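Local coordinates for SnoaL-like domain-containing protein (Burkholderia xenovorans LB400, PDB 3EN8) that is of unknown function but binds calcium and has a SnoaL-like domain of the NTF2-like superfamily, at residues A[81-86]-A[90-95]; A[24-29]-A[53-58]; A[36-39]-A[44-47]. All blocks are in the same frame, centred on the assembly; numbering follows the deposited sequence.

Interaction 1: A[81-86]-A[90-95]; sequences YSISYN and AYTVSI
Tyr81 and Ile83 pair with Thr92 and Ala90 across the beta hairpin made by strands 76-85 and 88-99, two neighbours in the curved sheet of the NTF2-like fold. The backbone bonds come in two reciprocal pairs. Tyr81 and Thr92 form one hydrogen-bonded antiparallel pair, with Thr92 N to Tyr81 O at 2.8 Å and Tyr81 N to Thr92 O at 3.0 Å. Ile83 and Ala90 form the other, with Ala90 N to Ile83 O at 2.8 Å. Between them Ser82 and Tyr91 are a non-hydrogen-bonded pair. Here Ser82 CA lies 3.3 Å from Ala90 O, a CA-H...O contact. The strands are antiparallel, but the directions of these short segments are 130° apart, which reflects strong twist.

The side chains of Tyr81, Ile83, Ala90 and Thr92 share one face. Tyr81 chi1 is 63°, which sets CG between the backbone N and the carbonyl carbon and swings the ring across to Thr92. Thr92 CB sits over the centre of this ring in a CH-pi contact, 3.9 Å from its centroid. Thr92 CG2, anti to the backbone N, reaches the phenol end, 3.4 Å from Tyr81 CZ. Ser94 CB meets the ring at its edge. Tyr81 OH is hydrogen-bonded to Gln108 NE2, and rings of Trp15 and Phe65 also meet Tyr81. Further along, Ile83 CG1 packs on Ala90 CB at 3.9 Å and also lies 3.6 Å from Thr92 OG1.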
ATOM      1  N   TYR A  81       3.743   6.535   4.528  1.00 11.77           N
ATOM      2  CA  TYR A  81       4.294   7.310   5.672  1.00 11.68           C
ATOM      3  C   TYR A  81       5.130   6.412   6.497  1.00 12.38           C
ATOM      4  O   TYR A  81       5.059   5.226   6.362  1.00 13.46           O
ATOM      5  CB  TYR A  81       3.203   7.966   6.525  1.00 12.09           C
ATOM      6  CG  TYR A  81       2.184   7.073   7.255  1.00 11.57           C
ATOM      7  CD1 TYR A  81       1.123   6.455   6.564  1.00  9.17           C
ATOM      8  CD2 TYR A  81       2.246   6.887   8.615  1.00 14.93           C
ATOM      9  CE1 TYR A  81       0.206   5.678   7.221  1.00 15.35           C
ATOM     10  CE2 TYR A  81       1.304   6.110   9.299  1.00 16.69           C
ATOM     11  CZ  TYR A  81       0.269   5.494   8.586  1.00 12.37           C
ATOM     12  OH  TYR A  81      -0.666   4.710   9.284  1.00 14.23           O
ATOM     13  N   SER A  82       5.941   7.030   7.345  1.00 13.16           N
ATOM     14  CA  SER A  82       6.797   6.305   8.286  1.00 16.04           C
ATOM     15  C   SER A  82       6.355   6.612   9.726  1.00 14.84           C
ATOM     16  O   SER A  82       5.961   7.742  10.089  1.00 15.90           O
ATOM     17  CB  SER A  82       8.272   6.692   8.091  1.00 16.06           C
ATOM     18  OG  SER A  82       8.738   6.253   6.834  1.00 17.10           O
ATOM     19  N   ILE A  83       6.347   5.559  10.520  1.00 13.60           N
ATOM     20  CA  ILE A  83       6.132   5.667  11.954  1.00 17.11           C
ATOM     21  C   ILE A  83       7.299   4.993  12.681  1.00 15.40           C
ATOM     22  O   ILE A  83       7.877   4.035  12.177  1.00 18.98           O
ATOM     23  CB  ILE A  83       4.799   5.007  12.367  1.00 17.32           C
ATOM     24  CG1 ILE A  83       4.803   3.504  12.150  1.00 21.77           C
ATOM     25  CG2 ILE A  83       3.641   5.620  11.589  1.00 22.25           C
ATOM     26  CD1 ILE A  83       3.520   2.824  12.590  1.00 30.60           C
ATOM     27  N   SER A  84       7.677   5.478  13.844  1.00 13.14           N
ATOM     28  CA  SER A  84       8.788   4.841  14.516  1.00 12.94           C
ATOM     29  C   SER A  84       8.622   4.878  16.027  1.00 13.80           C
ATOM     30  O   SER A  84       8.101   5.830  16.590  1.00 13.71           O
ATOM     31  CB  SER A  84      10.101   5.514  14.085  1.00 14.25           C
ATOM     32  OG  SER A  84      11.231   4.985  14.726  1.00 15.29           O
ATOM     33  N   TYR A  85       9.058   3.771  16.618  1.00 13.78           N
ATOM     34  CA  TYR A  85       9.107   3.529  18.053  1.00 14.15           C
ATOM     35  C   TYR A  85      10.427   2.847  18.352  1.00 11.82           C
ATOM     36  O   TYR A  85      10.834   1.935  17.655  1.00 13.13           O
ATOM     37  CB  TYR A  85       7.968   2.594  18.516  1.00 16.56           C
ATOM     38  CG  TYR A  85       6.572   3.081  18.221  1.00 18.94           C
ATOM     39  CD1 TYR A  85       5.968   2.847  16.992  1.00 19.75           C
ATOM     40  CD2 TYR A  85       5.847   3.752  19.190  1.00 22.57           C
ATOM     41  CE1 TYR A  85       4.683   3.312  16.720  1.00 23.34           C
ATOM     42  CE2 TYR A  85       4.569   4.211  18.940  1.00 21.36           C
ATOM     43  CZ  TYR A  85       3.986   3.987  17.719  1.00 27.71           C
ATOM     44  OH  TYR A  85       2.708   4.486  17.513  1.00 25.25           O
ATOM     45  N   ASN A  86      11.112   3.328  19.368  1.00  9.64           N
ATOM     46  CA  ASN A  86      12.318   2.698  19.841  1.00 11.47           C
ATOM     47  C   ASN A  86      13.431   2.650  18.803  1.00 10.83           C
ATOM     48  O   ASN A  86      14.284   1.778  18.827  1.00 11.30           O
ATOM     49  CB  ASN A  86      12.017   1.285  20.313  1.00 16.67           C
ATOM     50  CG  ASN A  86      10.917   1.242  21.337  1.00 22.99           C
ATOM     51  OD1 ASN A  86       9.890   0.573  21.145  1.00 33.32           O
ATOM     52  ND2 ASN A  86      11.105   1.970  22.426  1.00 23.12           N
ATOM     53  N   ALA A  90       8.799   1.857  10.696  1.00 15.50           N
ATOM     54  CA  ALA A  90       7.959   1.081   9.800  1.00 16.65           C
ATOM     55  C   ALA A  90       7.520   1.946   8.641  1.00 16.27           C
ATOM     56  O   ALA A  90       7.001   3.043   8.818  1.00 15.73           O
ATOM     57  CB  ALA A  90       6.774   0.543  10.531  1.00 15.70           C
ATOM     58  N   TYR A  91       7.792   1.425   7.454  1.00 13.65           N
ATOM     59  CA  TYR A  91       7.250   1.965   6.199  1.00 16.90           C
ATOM     60  C   TYR A  91       5.817   1.489   6.102  1.00 14.33           C
ATOM     61  O   TYR A  91       5.535   0.282   5.910  1.00 18.33           O
ATOM     62  CB  TYR A  91       8.074   1.485   4.987  1.00 16.50           C
ATOM     63  CG  TYR A  91       9.393   2.166   4.826  1.00 23.44           C
ATOM     64  CD1 TYR A  91       9.507   3.345   4.107  1.00 25.25           C
ATOM     65  CD2 TYR A  91      10.550   1.628   5.409  1.00 27.15           C
ATOM     66  CE1 TYR A  91      10.740   3.989   3.965  1.00 26.33           C
ATOM     67  CE2 TYR A  91      11.787   2.258   5.268  1.00 25.16           C
ATOM     68  CZ  TYR A  91      11.878   3.442   4.552  1.00 25.90           C
ATOM     69  OH  TYR A  91      13.091   4.087   4.405  1.00 23.81           O
ATOM     70  N   THR A  92       4.915   2.460   6.229  1.00 15.70           N
ATOM     71  CA  THR A  92       3.497   2.213   6.401  1.00 12.88           C
ATOM     72  C   THR A  92       2.705   2.714   5.190  1.00 12.37           C
ATOM     73  O   THR A  92       3.068   3.656   4.485  1.00 12.95           O
ATOM     74  CB  THR A  92       2.997   2.817   7.749  1.00 12.98           C
ATOM     75  OG1 THR A  92       3.861   2.393   8.819  1.00 15.21           O
ATOM     76  CG2 THR A  92       1.565   2.342   8.058  1.00 15.33           C
ATOM     77  N   VAL A  93       1.670   1.975   4.918  1.00 14.03           N
ATOM     78  CA  VAL A  93       0.697   2.299   3.856  1.00 14.22           C
ATOM     79  C   VAL A  93      -0.685   2.243   4.433  1.00 13.42           C
ATOM     80  O   VAL A  93      -1.079   1.276   5.049  1.00 13.10           O
ATOM     81  CB  VAL A  93       0.793   1.333   2.647  1.00 15.70           C
ATOM     82  CG1 VAL A  93      -0.344   1.630   1.628  1.00 14.59           C
ATOM     83  CG2 VAL A  93       2.156   1.437   1.955  1.00 17.86           C
ATOM     84  N   SER A  94      -1.424   3.327   4.249  1.00 13.91           N
ATOM     85  CA  SER A  94      -2.799   3.348   4.624  1.00 11.17           C
ATOM     86  C   SER A  94      -3.657   3.627   3.371  1.00  9.83           C
ATOM     87  O   SER A  94      -3.560   4.726   2.773  1.00 13.53           O
ATOM     88  CB  SER A  94      -3.057   4.452   5.674  1.00 12.48           C
ATOM     89  OG  SER A  94      -4.431   4.778   5.841  1.00 17.43           O
ATOM     90  N   ILE A  95      -4.484   2.659   3.063  1.00 11.18           N
ATOM     91  CA  ILE A  95      -5.398   2.723   1.921  1.00 11.99           C
ATOM     92  C   ILE A  95      -6.760   3.077   2.468  1.00 13.51           C
ATOM     93  O   ILE A  95      -7.309   2.318   3.282  1.00 15.09           O
ATOM     94  CB  ILE A  95      -5.479   1.367   1.159  1.00 15.27           C
ATOM     95  CG1 ILE A  95      -4.127   0.832   0.768  1.00 16.72           C
ATOM     96  CG2 ILE A  95      -6.460   1.491  -0.028  1.00 12.80           C
ATOM     97  CD1 ILE A  95      -4.151  -0.697   0.541  1.00 17.87           C
TER

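Interaction 2: A[24-29]-A[53-58]; sequences DAEHDI and ALRSHH
His27 and Arg55 carry this contact, with Glu26 close beside them. The two backbones stay well apart: the nearest CA atoms, of Glu26 and Arg55, are 10.0 Å from each other. Long side chains span the gap. Arg55 leaves its helix with CG anti to the carbonyl carbon (chi1 -78°), then runs extended from CG to NE. This reach brings two of its atoms to the imidazole. Arg55 CD comes in at the ring edge, in plane, 3.3 Å from His27 NE2. Arg55 NH1 approaches the same nitrogen obliquely to the ring, at 3.1 Å from His27 NE2. For its part, NE2 lies at the guanidinium edge, and the two flat groups are turned 45° against each other.

The contact joins helix 48-57 to segment 24-29, which carries part of the short, weakly bonded helix 23-26, on the helical side of the NTF2-like alpha+beta fold. His27 ND1 is hydrogen-bonded to Phe23 O, which helps to fix the turn of the ring; NE2 is on the side facing Arg55. Arg55 NH1 is hydrogen-bonded to Tyr30 OH. Its NH2 forms a salt bridge with Glu106 and a hydrogen bond with Gln108, so the guanidinium is held from several directions.

Glu26 is stretched out, with CG anti to the backbone N (chi1 -173°) and CD anti to CA. Its OE2 is bonded to Ser18 OG and lies 4.3 Å from Arg55 NH1, beyond a salt bridge. The oxygen is well out of the guanidinium plane, so any attraction is probably electrostatic only, with no N-H pointing at it.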
ATOM      1  N   ASP A  24      -8.370  12.010  19.409  1.00 18.48           N
ATOM      2  CA  ASP A  24      -9.716  12.478  19.053  1.00 19.96           C
ATOM      3  C   ASP A  24      -9.666  12.998  17.624  1.00 18.67           C
ATOM      4  O   ASP A  24     -10.457  12.613  16.768  1.00 17.43           O
ATOM      5  CB  ASP A  24     -10.219  13.591  19.985  1.00 19.63           C
ATOM      6  CG  ASP A  24     -10.810  13.066  21.273  1.00 23.09           C
ATOM      7  OD1 ASP A  24     -11.056  11.844  21.367  1.00 22.78           O
ATOM      8  OD2 ASP A  24     -11.021  13.892  22.204  1.00 27.35           O
ATOM      9  N   ALA A  25      -8.707  13.873  17.384  1.00 19.59           N
ATOM     10  CA  ALA A  25      -8.581  14.525  16.076  1.00 18.94           C
ATOM     11  C   ALA A  25      -8.271  13.474  15.024  1.00 18.45           C
ATOM     12  O   ALA A  25      -8.742  13.535  13.888  1.00 15.21           O
ATOM     13  CB  ALA A  25      -7.499  15.626  16.095  1.00 19.07           C
ATOM     14  N   GLU A  26      -7.502  12.488  15.451  1.00 19.28           N
ATOM     15  CA  GLU A  26      -7.048  11.419  14.571  1.00 16.56           C
ATOM     16  C   GLU A  26      -8.211  10.578  14.079  1.00 17.97           C
ATOM     17  O   GLU A  26      -8.099   9.904  13.065  1.00 18.67           O
ATOM     18  CB  GLU A  26      -6.018  10.531  15.261  1.00 17.19           C
ATOM     19  CG  GLU A  26      -5.391   9.507  14.359  1.00 17.45           C
ATOM     20  CD  GLU A  26      -4.406   8.608  15.069  1.00 15.35           C
ATOM     21  OE1 GLU A  26      -4.258   8.738  16.286  1.00 19.48           O
ATOM     22  OE2 GLU A  26      -3.761   7.797  14.381  1.00 22.15           O
ATOM     23  N   HIS A  27      -9.331  10.617  14.800  1.00 16.57           N
ATOM     24  CA  HIS A  27     -10.433   9.725  14.444  1.00 17.11           C
ATOM     25  C   HIS A  27     -11.651  10.446  13.947  1.00 16.07           C
ATOM     26  O   HIS A  27     -12.674   9.850  13.667  1.00 16.89           O
ATOM     27  CB  HIS A  27     -10.694   8.708  15.549  1.00 16.73           C
ATOM     28  CG  HIS A  27      -9.555   7.761  15.702  1.00 16.36           C
ATOM     29  ND1 HIS A  27      -8.440   8.072  16.449  1.00 14.03           N
ATOM     30  CD2 HIS A  27      -9.302   6.561  15.131  1.00 21.19           C
ATOM     31  CE1 HIS A  27      -7.569   7.079  16.366  1.00 17.03           C
ATOM     32  NE2 HIS A  27      -8.061   6.157  15.566  1.00 19.81           N
ATOM     33  N   ASP A  28     -11.475  11.738  13.735  0.50 16.88           N
ATOM     34  CA  ASP A  28     -12.565  12.590  13.256  0.50 16.87           C
ATOM     35  C   ASP A  28     -12.975  12.212  11.850  0.50 16.28           C
ATOM     36  O   ASP A  28     -14.121  12.368  11.434  0.50 15.22           O
ATOM     37  CB  ASP A  28     -12.136  14.053  13.240  0.50 18.50           C
ATOM     38  CG  ASP A  28     -13.226  14.957  12.727  0.50 19.07           C
ATOM     39  OD1 ASP A  28     -14.263  15.017  13.412  0.50 13.54           O
ATOM     40  OD2 ASP A  28     -13.059  15.580  11.650  0.50 17.78           O
ATOM     41  N   ILE A  29     -11.995  11.707  11.126  1.00 16.98           N
ATOM     42  CA  ILE A  29     -12.129  11.453   9.671  1.00 16.53           C
ATOM     43  C   ILE A  29     -12.985  10.227   9.346  1.00 15.99           C
ATOM     44  O   ILE A  29     -13.398  10.028   8.210  1.00 17.54           O
ATOM     45  CB  ILE A  29     -10.737  11.338   8.960  1.00 15.30           C
ATOM     46  CG1 ILE A  29     -10.872  11.702   7.476  1.00 14.80           C
ATOM     47  CG2 ILE A  29     -10.127   9.898   9.143  1.00 11.19           C
ATOM     48  CD1 ILE A  29      -9.493  11.810   6.710  1.00 13.73           C
ATOM     49  N   ALA A  53      -9.792   3.523  20.529  1.00 17.55           N
ATOM     50  CA  ALA A  53      -9.450   3.007  21.857  1.00 18.18           C
ATOM     51  C   ALA A  53      -8.268   2.073  21.723  1.00 17.86           C
ATOM     52  O   ALA A  53      -7.325   2.092  22.527  1.00 15.64           O
ATOM     53  CB  ALA A  53     -10.643   2.284  22.509  1.00 19.45           C
ATOM     54  N   LEU A  54      -8.292   1.284  20.660  1.00 19.73           N
ATOM     55  CA  LEU A  54      -7.239   0.288  20.449  1.00 19.23           C
ATOM     56  C   LEU A  54      -5.934   1.011  20.149  1.00 20.22           C
ATOM     57  O   LEU A  54      -4.893   0.699  20.730  1.00 19.58           O
ATOM     58  CB  LEU A  54      -7.601  -0.717  19.349  1.00 19.85           C
ATOM     59  CG  LEU A  54      -8.661  -1.753  19.734  1.00 21.14           C
ATOM     60  CD1 LEU A  54      -9.096  -2.576  18.501  1.00 22.12           C
ATOM     61  CD2 LEU A  54      -8.181  -2.669  20.893  1.00 16.97           C
ATOM     62  N   ARG A  55      -6.002   2.024  19.289  1.00 19.67           N
ATOM     63  CA  ARG A  55      -4.778   2.751  18.898  1.00 19.52           C
ATOM     64  C   ARG A  55      -4.196   3.525  20.083  1.00 21.73           C
ATOM     65  O   ARG A  55      -2.976   3.646  20.242  1.00 20.94           O
ATOM     66  CB  ARG A  55      -5.026   3.702  17.726  1.00 18.60           C
ATOM     67  CG  ARG A  55      -5.097   2.969  16.369  1.00 15.26           C
ATOM     68  CD  ARG A  55      -5.612   3.892  15.278  1.00 17.30           C
ATOM     69  NE  ARG A  55      -5.552   3.298  13.954  1.00 17.18           N
ATOM     70  CZ  ARG A  55      -6.112   3.864  12.893  1.00 13.81           C
ATOM     71  NH1 ARG A  55      -6.758   4.993  13.039  1.00 13.23           N
ATOM     72  NH2 ARG A  55      -5.987   3.317  11.695  1.00 14.00           N
ATOM     73  N   SER A  56      -5.097   4.013  20.919  1.00 20.82           N
ATOM     74  CA  SER A  56      -4.729   4.923  22.020  1.00 21.52           C
ATOM     75  C   SER A  56      -4.037   4.134  23.102  1.00 21.81           C
ATOM     76  O   SER A  56      -3.247   4.657  23.904  1.00 23.28           O
ATOM     77  CB  SER A  56      -5.958   5.611  22.614  1.00 22.36           C
ATOM     78  OG  SER A  56      -6.331   6.702  21.811  1.00 30.49           O
ATOM     79  N   HIS A  57      -4.367   2.860  23.102  1.00 23.45           N
ATOM     80  CA  HIS A  57      -3.942   1.927  24.138  1.00 26.05           C
ATOM     81  C   HIS A  57      -2.550   1.452  23.819  1.00 27.50           C
ATOM     82  O   HIS A  57      -1.627   1.467  24.645  1.00 26.61           O
ATOM     83  CB  HIS A  57      -4.870   0.705  24.171  1.00 27.42           C
ATOM     84  CG  HIS A  57      -4.522  -0.277  25.244  1.00 29.52           C
ATOM     85  ND1 HIS A  57      -3.871  -1.465  24.984  1.00 33.77           N
ATOM     86  CD2 HIS A  57      -4.695  -0.226  26.584  1.00 32.14           C
ATOM     87  CE1 HIS A  57      -3.682  -2.116  26.121  1.00 32.68           C
ATOM     88  NE2 HIS A  57      -4.168  -1.385  27.105  1.00 33.34           N
ATOM     89  N   HIS A  58      -2.445   0.975  22.596  1.00 28.86           N
ATOM     90  CA  HIS A  58      -1.172   0.506  22.051  1.00 30.61           C
ATOM     91  C   HIS A  58      -1.184   0.417  20.529  1.00 29.36           C
ATOM     92  O   HIS A  58      -2.100  -0.174  19.955  1.00 29.55           O
ATOM     93  CB  HIS A  58      -0.819  -0.853  22.650  1.00 32.87           C
ATOM     94  CG  HIS A  58       0.474  -1.403  22.149  1.00 35.22           C
ATOM     95  ND1 HIS A  58       1.654  -1.290  22.855  1.00 35.25           N
ATOM     96  CD2 HIS A  58       0.786  -2.032  20.990  1.00 37.29           C
ATOM     97  CE1 HIS A  58       2.631  -1.843  22.161  1.00 35.32           C
ATOM     98  NE2 HIS A  58       2.132  -2.305  21.027  1.00 36.25           N
TER

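Interaction 3: A[36-39]-A[44-47]; sequences CDYP and RILG
Cys36 and Ile45 form an antiparallel hydrogen-bonded pair, with Ile45 N to Cys36 O at 2.7 Å and Cys36 N to Ile45 O at 2.9 Å, in strands running 166° apart. Next to it, Asp37 and Arg44 are a non-hydrogen-bonded pair, and their side chains lie side by side on one face. Arg44 forms a two-pronged, side-on salt bridge: NE to Asp37 OD1 at 2.7 Å and NH2 to Asp37 OD2 at 2.8 Å, both nearly straight hydrogen bonds. Both oxygens are met on their syn sides, and the two flat groups are nearly coplanar, 10° apart. The bend at chi3 of Arg44 (-70°) turns the guanidinium edge onto the acid. Asp37 OD2 is also hydrogen-bonded to His105 NE2, so it has two partners.

Strand 43-46 is the outer strand of the sheet within this NTF2-like chain, paired with 34-38 in a hairpin. Arg44 and Ile45 also pair with an antiparallel strand of the second subunit, so the sheet continues across the interface. On the other face, Cys36 and Ile45 meet loosely through their CB atoms and pack against Leu51 of helix 48-57. Ile45 CD1 reaches Tyr38 obliquely, 3.6 Å from Tyr38 OH.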
ATOM      1  N   CYS A  36     -11.235  -1.121   9.868  1.00 12.88           N
ATOM      2  CA  CYS A  36      -9.801  -1.041   9.660  1.00 13.61           C
ATOM      3  C   CYS A  36      -9.210  -2.436   9.690  1.00 12.89           C
ATOM      4  O   CYS A  36      -9.329  -3.146  10.676  1.00 15.45           O
ATOM      5  CB  CYS A  36      -9.124  -0.166  10.708  1.00 14.26           C
ATOM      6  SG  CYS A  36      -7.382   0.167  10.307  1.00 15.27           S
ATOM      7  N   ASP A  37      -8.582  -2.785   8.579  1.00 15.64           N
ATOM      8  CA  ASP A  37      -7.989  -4.122   8.344  1.00 14.96           C
ATOM      9  C   ASP A  37      -6.468  -4.084   8.364  1.00 15.27           C
ATOM     10  O   ASP A  37      -5.833  -3.181   7.810  1.00 15.70           O
ATOM     11  CB  ASP A  37      -8.392  -4.631   6.963  1.00 17.77           C
ATOM     12  CG  ASP A  37      -9.862  -4.937   6.832  1.00 18.75           C
ATOM     13  OD1 ASP A  37     -10.574  -5.015   7.860  1.00 21.18           O
ATOM     14  OD2 ASP A  37     -10.315  -5.103   5.665  1.00 19.97           O
ATOM     15  N   TYR A  38      -5.902  -5.101   9.001  1.00 13.38           N
ATOM     16  CA  TYR A  38      -4.498  -5.410   8.927  1.00 16.40           C
ATOM     17  C   TYR A  38      -4.328  -6.750   8.207  1.00 16.61           C
ATOM     18  O   TYR A  38      -4.355  -7.813   8.854  1.00 16.52           O
ATOM     19  CB  TYR A  38      -3.877  -5.535  10.338  1.00 15.66           C
ATOM     20  CG  TYR A  38      -4.120  -4.372  11.279  1.00 17.74           C
ATOM     21  CD1 TYR A  38      -4.131  -3.050  10.821  1.00 17.31           C
ATOM     22  CD2 TYR A  38      -4.288  -4.583  12.632  1.00 19.29           C
ATOM     23  CE1 TYR A  38      -4.322  -1.995  11.678  1.00 17.34           C
ATOM     24  CE2 TYR A  38      -4.480  -3.527  13.505  1.00 21.84           C
ATOM     25  CZ  TYR A  38      -4.503  -2.231  13.023  1.00 20.59           C
ATOM     26  OH  TYR A  38      -4.680  -1.180  13.890  1.00 21.43           O
ATOM     27  N   PRO A  39      -4.130  -6.715   6.872  1.00 15.23           N
ATOM     28  CA  PRO A  39      -4.099  -8.007   6.163  1.00 14.89           C
ATOM     29  C   PRO A  39      -2.953  -8.892   6.614  1.00 15.43           C
ATOM     30  O   PRO A  39      -3.026 -10.101   6.492  1.00 13.10           O
ATOM     31  CB  PRO A  39      -3.995  -7.579   4.686  1.00 14.78           C
ATOM     32  CG  PRO A  39      -4.780  -6.301   4.647  1.00 14.58           C
ATOM     33  CD  PRO A  39      -4.362  -5.594   5.945  1.00 15.74           C
ATOM     34  N   ARG A  44      -9.472  -7.522  11.616  1.00 16.89           N
ATOM     35  CA  ARG A  44     -10.368  -6.437  11.279  1.00 16.31           C
ATOM     36  C   ARG A  44     -10.939  -5.745  12.526  1.00 17.92           C
ATOM     37  O   ARG A  44     -11.442  -6.385  13.442  1.00 17.65           O
ATOM     38  CB  ARG A  44     -11.462  -6.950  10.358  1.00 15.95           C
ATOM     39  CG  ARG A  44     -12.603  -5.987  10.204  1.00 16.24           C
ATOM     40  CD  ARG A  44     -13.546  -6.427   9.081  1.00 18.06           C
ATOM     41  NE  ARG A  44     -12.913  -6.276   7.784  1.00 17.34           N
ATOM     42  CZ  ARG A  44     -13.469  -6.570   6.621  1.00 17.63           C
ATOM     43  NH1 ARG A  44     -14.695  -7.055   6.567  1.00 21.55           N
ATOM     44  NH2 ARG A  44     -12.786  -6.385   5.509  1.00 18.68           N
ATOM     45  N   ILE A  45     -10.871  -4.419  12.536  1.00 16.01           N
ATOM     46  CA  ILE A  45     -11.423  -3.624  13.634  1.00 15.95           C
ATOM     47  C   ILE A  45     -12.680  -2.966  13.139  1.00 17.90           C
ATOM     48  O   ILE A  45     -12.677  -2.374  12.076  1.00 15.60           O
ATOM     49  CB  ILE A  45     -10.408  -2.554  14.123  1.00 17.67           C
ATOM     50  CG1 ILE A  45      -9.157  -3.232  14.682  1.00 18.58           C
ATOM     51  CG2 ILE A  45     -11.033  -1.611  15.174  1.00 15.34           C
ATOM     52  CD1 ILE A  45      -7.962  -2.320  14.865  1.00 20.37           C
ATOM     53  N   LEU A  46     -13.766  -3.098  13.910  1.00 14.73           N
ATOM     54  CA  LEU A  46     -15.061  -2.549  13.513  1.00 20.49           C
ATOM     55  C   LEU A  46     -15.457  -1.376  14.404  1.00 19.52           C
ATOM     56  O   LEU A  46     -15.616  -1.520  15.608  1.00 18.52           O
ATOM     57  CB  LEU A  46     -16.132  -3.659  13.562  1.00 22.16           C
ATOM     58  CG  LEU A  46     -15.854  -4.892  12.667  1.00 29.87           C
ATOM     59  CD1 LEU A  46     -16.227  -6.201  13.347  1.00 36.17           C
ATOM     60  CD2 LEU A  46     -16.523  -4.790  11.307  1.00 32.51           C
ATOM     61  N   GLY A  47     -15.614  -0.219  13.780  1.00 19.46           N
ATOM     62  CA  GLY A  47     -16.043   0.997  14.462  1.00 18.58           C
ATOM     63  C   GLY A  47     -14.983   1.968  14.872  1.00 18.23           C
ATOM     64  O   GLY A  47     -13.917   1.619  15.361  1.00 17.45           O
TER

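Overall arrangement
Interactions 1 and 3 are hairpins of the same mixed sheet, their centres about 17 Å apart. Strand 102-111 lies between them, next to 34-38 and 88-99. Interaction 2 lies on the helix-covered side of the sheet, between helix 48-57 and residues 24-29. Its centre is about 13 Å from that of interaction 3. These touch: Arg55 NH2 packs on Cys36 SG at 3.7 Å, and Leu54 packs on Ile45. Interaction 3 is nested inside the chain loop closed by interaction 2, and interaction 1 follows both. Glu106 and Gln108 of strand 102-111 link Arg55 to Ser94 and Tyr81. All adjoin the second subunit: strand 43-46 extends the sheet into it, Leu54 and His57 pack on its Trp119, Tyr91 on its Tyr109.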